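Succinylglutamate desuccinylase (PDB 1YW4) probably hydrolyses N-succinylglutamate to succinate and glutamate with one zinc ion per subunit, the last step of arginine degradation by the AST pathway. Local coordinates at residues A[177-188]-A[247-258]. Sequence-based numbering, arbitrary orientation.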
loop_
_atom_site.group_PDB
_atom_site.type_symbol
_atom_site.label_atom_id
_atom_site.label_comp_id
_atom_site.label_asym_id
_atom_site.label_seq_id
_atom_site.Cartn_x
_atom_site.Cartn_y
_atom_site.Cartn_z
ATOM N N LEU A 177 -11.901 13.715 -4.880
ATOM C CA LEU A 177 -12.216 12.302 -5.023
ATOM C C LEU A 177 -13.714 12.140 -4.827
ATOM O O LEU A 177 -14.351 11.293 -5.452
ATOM C CB LEU A 177 -11.460 11.474 -3.979
ATOM C CG LEU A 177 -9.967 11.295 -4.246
ATOM C CD1 LEU A 177 -9.309 10.542 -3.098
ATOM C CD2 LEU A 177 -9.787 10.544 -5.553
ATOM N N ALA A 178 -14.278 12.972 -3.958
ATOM C CA ALA A 178 -15.706 12.923 -3.682
ATOM C C ALA A 178 -16.478 13.348 -4.925
ATOM O O ALA A 178 -17.400 12.657 -5.362
ATOM C CB ALA A 178 -16.041 13.837 -2.515
ATOM N N TRP A 179 -16.087 14.483 -5.498
ATOM C CA TRP A 179 -16.739 15.008 -6.698
ATOM C C TRP A 179 -16.674 13.982 -7.823
ATOM O O TRP A 179 -17.631 13.802 -8.577
ATOM C CB TRP A 179 -16.044 16.282 -7.163
ATOM C CG TRP A 179 -16.746 16.972 -8.285
ATOM C CD1 TRP A 179 -17.803 17.823 -8.185
ATOM C CD2 TRP A 179 -16.418 16.901 -9.677
ATOM N NE1 TRP A 179 -18.152 18.300 -9.426
ATOM C CE2 TRP A 179 -17.316 17.748 -10.361
ATOM C CE3 TRP A 179 -15.449 16.205 -10.415
ATOM C CZ2 TRP A 179 -17.274 17.922 -11.753
ATOM C CZ3 TRP A 179 -15.409 16.378 -11.798
ATOM C CH2 TRP A 179 -16.316 17.233 -12.451
ATOM N N LEU A 180 -15.524 13.332 -7.944
ATOM C CA LEU A 180 -15.331 12.317 -8.967
ATOM C C LEU A 180 -16.263 11.141 -8.698
ATOM O O LEU A 180 -16.933 10.643 -9.609
ATOM C CB LEU A 180 -13.875 11.840 -8.975
ATOM C CG LEU A 180 -12.845 12.881 -9.419
ATOM C CD1 LEU A 180 -11.435 12.335 -9.223
ATOM C CD2 LEU A 180 -13.086 13.240 -10.881
ATOM N N GLN A 181 -16.312 10.711 -7.441
ATOM C CA GLN A 181 -17.162 9.592 -7.044
ATOM C C GLN A 181 -18.607 9.875 -7.437
ATOM O O GLN A 181 -19.215 9.112 -8.187
ATOM C CB GLN A 181 -17.081 9.365 -5.532
ATOM C CG GLN A 181 -17.758 8.087 -5.068
ATOM C CD GLN A 181 -17.790 7.965 -3.561
ATOM O OE1 GLN A 181 -17.911 6.865 -3.020
ATOM N NE2 GLN A 181 -17.694 9.097 -2.872
ATOM N N ARG A 182 -19.158 10.968 -6.922
ATOM C CA ARG A 182 -20.527 11.336 -7.251
ATOM C C ARG A 182 -20.536 12.011 -8.618
ATOM O O ARG A 182 -21.036 13.122 -8.780
ATOM C CB ARG A 182 -21.110 12.273 -6.185
ATOM C CG ARG A 182 -21.689 11.550 -4.969
ATOM C CD ARG A 182 -20.605 10.948 -4.082
ATOM N NE ARG A 182 -21.107 9.872 -3.225
ATOM C CZ ARG A 182 -22.066 10.005 -2.309
ATOM N NH1 ARG A 182 -22.653 11.179 -2.112
ATOM N NH2 ARG A 182 -22.439 8.956 -1.584
ATOM N N CYS A 183 -19.962 11.322 -9.597
ATOM C CA CYS A 183 -19.884 11.820 -10.962
ATOM C C CYS A 183 -19.926 10.634 -11.916
ATOM O O CYS A 183 -20.263 10.773 -13.094
ATOM C CB CYS A 183 -18.581 12.591 -11.154
ATOM S SG CYS A 183 -18.152 12.938 -12.857
ATOM N N GLY A 184 -19.571 9.466 -11.394
ATOM C CA GLY A 184 -19.568 8.263 -12.200
ATOM C C GLY A 184 -18.275 7.481 -12.075
ATOM O O GLY A 184 -18.257 6.276 -12.310
ATOM N N ILE A 185 -17.188 8.160 -11.714
ATOM C CA ILE A 185 -15.902 7.489 -11.564
ATOM C C ILE A 185 -16.086 6.347 -10.571
ATOM O O ILE A 185 -16.630 6.548 -9.485
ATOM C CB ILE A 185 -14.821 8.455 -11.034
ATOM C CG1 ILE A 185 -14.743 9.692 -11.935
ATOM C CG2 ILE A 185 -13.477 7.752 -10.988
ATOM C CD1 ILE A 185 -14.449 9.369 -13.396
ATOM N N GLU A 186 -15.628 5.155 -10.944
ATOM C CA GLU A 186 -15.777 3.978 -10.101
ATOM C C GLU A 186 -14.462 3.516 -9.486
ATOM O O GLU A 186 -14.445 2.582 -8.684
ATOM C CB GLU A 186 -16.387 2.835 -10.921
ATOM C CG GLU A 186 -17.622 3.238 -11.718
ATOM C CD GLU A 186 -18.135 2.124 -12.612
ATOM O OE1 GLU A 186 -19.008 2.398 -13.463
ATOM O OE2 GLU A 186 -17.672 0.973 -12.466
ATOM N N ALA A 187 -13.365 4.167 -9.862
ATOM C CA ALA A 187 -12.048 3.810 -9.348
ATOM C C ALA A 187 -11.018 4.878 -9.687
ATOM O O ALA A 187 -11.162 5.599 -10.677
ATOM C CB ALA A 187 -11.612 2.466 -9.921
ATOM N N VAL A 188 -9.979 4.975 -8.863
ATOM C CA VAL A 188 -8.923 5.956 -9.085
ATOM C C VAL A 188 -7.538 5.322 -8.982
ATOM O O VAL A 188 -7.243 4.596 -8.033
ATOM C CB VAL A 188 -9.000 7.115 -8.064
ATOM C CG1 VAL A 188 -7.956 8.174 -8.405
ATOM C CG2 VAL A 188 -10.386 7.720 -8.062
ATOM N N VAL A 247 -19.849 19.189 -2.145
ATOM C CA VAL A 247 -19.836 17.803 -2.596
ATOM C C VAL A 247 -20.287 16.926 -1.428
ATOM O O VAL A 247 -19.848 17.128 -0.298
ATOM C CB VAL A 247 -18.416 17.377 -3.037
ATOM C CG1 VAL A 247 -18.446 15.970 -3.617
ATOM C CG2 VAL A 247 -17.869 18.366 -4.060
ATOM N N PRO A 248 -21.169 15.943 -1.690
ATOM C CA PRO A 248 -21.691 15.030 -0.667
ATOM C C PRO A 248 -20.642 14.111 -0.049
ATOM O O PRO A 248 -20.768 12.887 -0.097
ATOM C CB PRO A 248 -22.770 14.255 -1.420
ATOM C CG PRO A 248 -22.222 14.205 -2.808
ATOM C CD PRO A 248 -21.744 15.623 -3.007
ATOM N N ASP A 249 -19.612 14.717 0.531
ATOM C CA ASP A 249 -18.527 13.988 1.175
ATOM C C ASP A 249 -17.969 12.877 0.287
ATOM O O ASP A 249 -18.372 12.730 -0.867
ATOM C CB ASP A 249 -19.008 13.400 2.501
ATOM C CG ASP A 249 -17.871 13.143 3.466
ATOM O OD1 ASP A 249 -18.137 12.636 4.574
ATOM O OD2 ASP A 249 -16.712 13.457 3.117
ATOM N N LEU A 250 -17.040 12.097 0.831
ATOM C CA LEU A 250 -16.413 11.012 0.082
ATOM C C LEU A 250 -16.300 9.732 0.901
ATOM O O LEU A 250 -15.499 9.649 1.831
ATOM C CB LEU A 250 -15.020 11.450 -0.399
ATOM C CG LEU A 250 -14.087 10.489 -1.152
ATOM C CD1 LEU A 250 -13.303 9.649 -0.173
ATOM C CD2 LEU A 250 -14.885 9.624 -2.107
ATOM N N ASP A 251 -17.110 8.738 0.552
ATOM C CA ASP A 251 -17.084 7.456 1.245
ATOM C C ASP A 251 -16.030 6.577 0.585
ATOM O O ASP A 251 -16.327 5.804 -0.327
ATOM C CB ASP A 251 -18.455 6.778 1.172
ATOM C CG ASP A 251 -18.459 5.401 1.811
ATOM O OD1 ASP A 251 -17.971 5.274 2.957
ATOM O OD2 ASP A 251 -18.955 4.450 1.171
ATOM N N GLU A 252 -14.796 6.706 1.059
ATOM C CA GLU A 252 -13.679 5.953 0.512
ATOM C C GLU A 252 -13.916 4.449 0.447
ATOM O O GLU A 252 -13.183 3.734 -0.233
ATOM C CB GLU A 252 -12.404 6.253 1.307
ATOM C CG GLU A 252 -12.435 5.831 2.759
ATOM C CD GLU A 252 -11.131 6.149 3.477
ATOM O OE1 GLU A 252 -10.820 7.346 3.651
ATOM O OE2 GLU A 252 -10.411 5.203 3.863
ATOM N N ASP A 253 -14.944 3.971 1.143
ATOM C CA ASP A 253 -15.259 2.545 1.141
ATOM C C ASP A 253 -16.014 2.156 -0.127
ATOM O O ASP A 253 -16.304 0.981 -0.353
ATOM C CB ASP A 253 -16.096 2.176 2.370
ATOM C CG ASP A 253 -15.358 2.415 3.674
ATOM O OD1 ASP A 253 -14.227 1.900 3.820
ATOM O OD2 ASP A 253 -15.912 3.113 4.554
ATOM N N LYS A 254 -16.325 3.148 -0.953
ATOM C CA LYS A 254 -17.043 2.906 -2.199
ATOM C C LYS A 254 -16.174 3.219 -3.416
ATOM O O LYS A 254 -16.461 2.770 -4.527
ATOM C CB LYS A 254 -18.318 3.754 -2.242
ATOM C CG LYS A 254 -19.135 3.570 -3.508
ATOM C CD LYS A 254 -20.401 4.406 -3.478
ATOM C CE LYS A 254 -21.256 4.138 -4.703
ATOM N NZ LYS A 254 -21.626 2.699 -4.804
ATOM N N LEU A 255 -15.111 3.987 -3.206
ATOM C CA LEU A 255 -14.215 4.355 -4.299
ATOM C C LEU A 255 -12.862 3.674 -4.137
ATOM O O LEU A 255 -11.980 4.179 -3.456
ATOM C CB LEU A 255 -14.022 5.874 -4.343
ATOM C CG LEU A 255 -13.204 6.457 -5.501
ATOM C CD1 LEU A 255 -13.925 6.220 -6.821
ATOM C CD2 LEU A 255 -13.003 7.944 -5.276
ATOM N N PRO A 256 -12.689 2.506 -4.760
ATOM C CA PRO A 256 -11.407 1.804 -4.644
ATOM C C PRO A 256 -10.249 2.553 -5.316
ATOM O O PRO A 256 -10.386 3.075 -6.423
ATOM C CB PRO A 256 -11.692 0.443 -5.287
ATOM C CG PRO A 256 -12.790 0.737 -6.269
ATOM C CD PRO A 256 -13.668 1.721 -5.533
ATOM N N LEU A 257 -9.113 2.608 -4.628
ATOM C CA LEU A 257 -7.927 3.276 -5.145
ATOM C C LEU A 257 -6.856 2.225 -5.423
ATOM O O LEU A 257 -6.811 1.184 -4.762
ATOM C CB LEU A 257 -7.394 4.283 -4.123
ATOM C CG LEU A 257 -8.384 5.298 -3.540
ATOM C CD1 LEU A 257 -7.685 6.071 -2.429
ATOM C CD2 LEU A 257 -8.888 6.258 -4.613
ATOM N N PHE A 258 -5.993 2.506 -6.393
ATOM C CA PHE A 258 -4.927 1.584 -6.756
ATOM C C PHE A 258 -3.627 2.311 -7.086
ATOM O O PHE A 258 -3.620 3.505 -7.371
ATOM C CB PHE A 258 -5.337 0.737 -7.970
ATOM C CG PHE A 258 -6.598 -0.069 -7.764
ATOM C CD1 PHE A 258 -7.854 0.497 -7.984
ATOM C CD2 PHE A 258 -6.527 -1.393 -7.342
ATOM C CE1 PHE A 258 -9.030 -0.248 -7.785
ATOM C CE2 PHE A 258 -7.692 -2.149 -7.140
ATOM C CZ PHE A 258 -8.942 -1.572 -7.363
#
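A parallel strand pairing, V188 with L257, joins the zinc-hydrolase catalytic part of the chain to strand 257-265 of its barrel-sandwich hybrid part. V188 supplies both backbone bonds. Its N donates to P256 O at 3.1 Å, with an N-H...O angle of 164°. Its O accepts from F258 N at 2.9 Å and also receives a CH...O contact from L257 CA. Strand 187-190 thus lies beside strand 257-265, parallel to it. L257 is bonded through its backbone to A328 as well, which carries the pairing on into strand 320-328.

Before the strand, L255 fills the angle between helix 174-181 and strand 187-190. Its CG is anti to the backbone N (chi1 -175°), and from there the two methyls part. CD2 lies 3.6 Å from L177 O and also touches V188 CG2; CD1 lies 3.7 Å from A187 N, close to the I185 carbonyl. The L177 and L255 side chains cross at about a right angle. L257 CD2 packs 3.6 Å from V188 CB, on the same sheet face.

Segment 247-256 runs along helix 174-181 before it reaches the sheet. There A178 gives the helix a small surface, and the segment comes very close: A178 CB is 3.3 Å from L250 CB, tighter than normal van der Waals contact. V247 CG1 reaches the same methyl, while V247 CG2 lies at the edge of the W179 indole. The W179 indole also stacks on Y146 and touches A235 and L236 of helix 230-241. Past the helix end, P248 CG meets the R182 guanidinium at its edge, in plane, 3.1 Å from NH1.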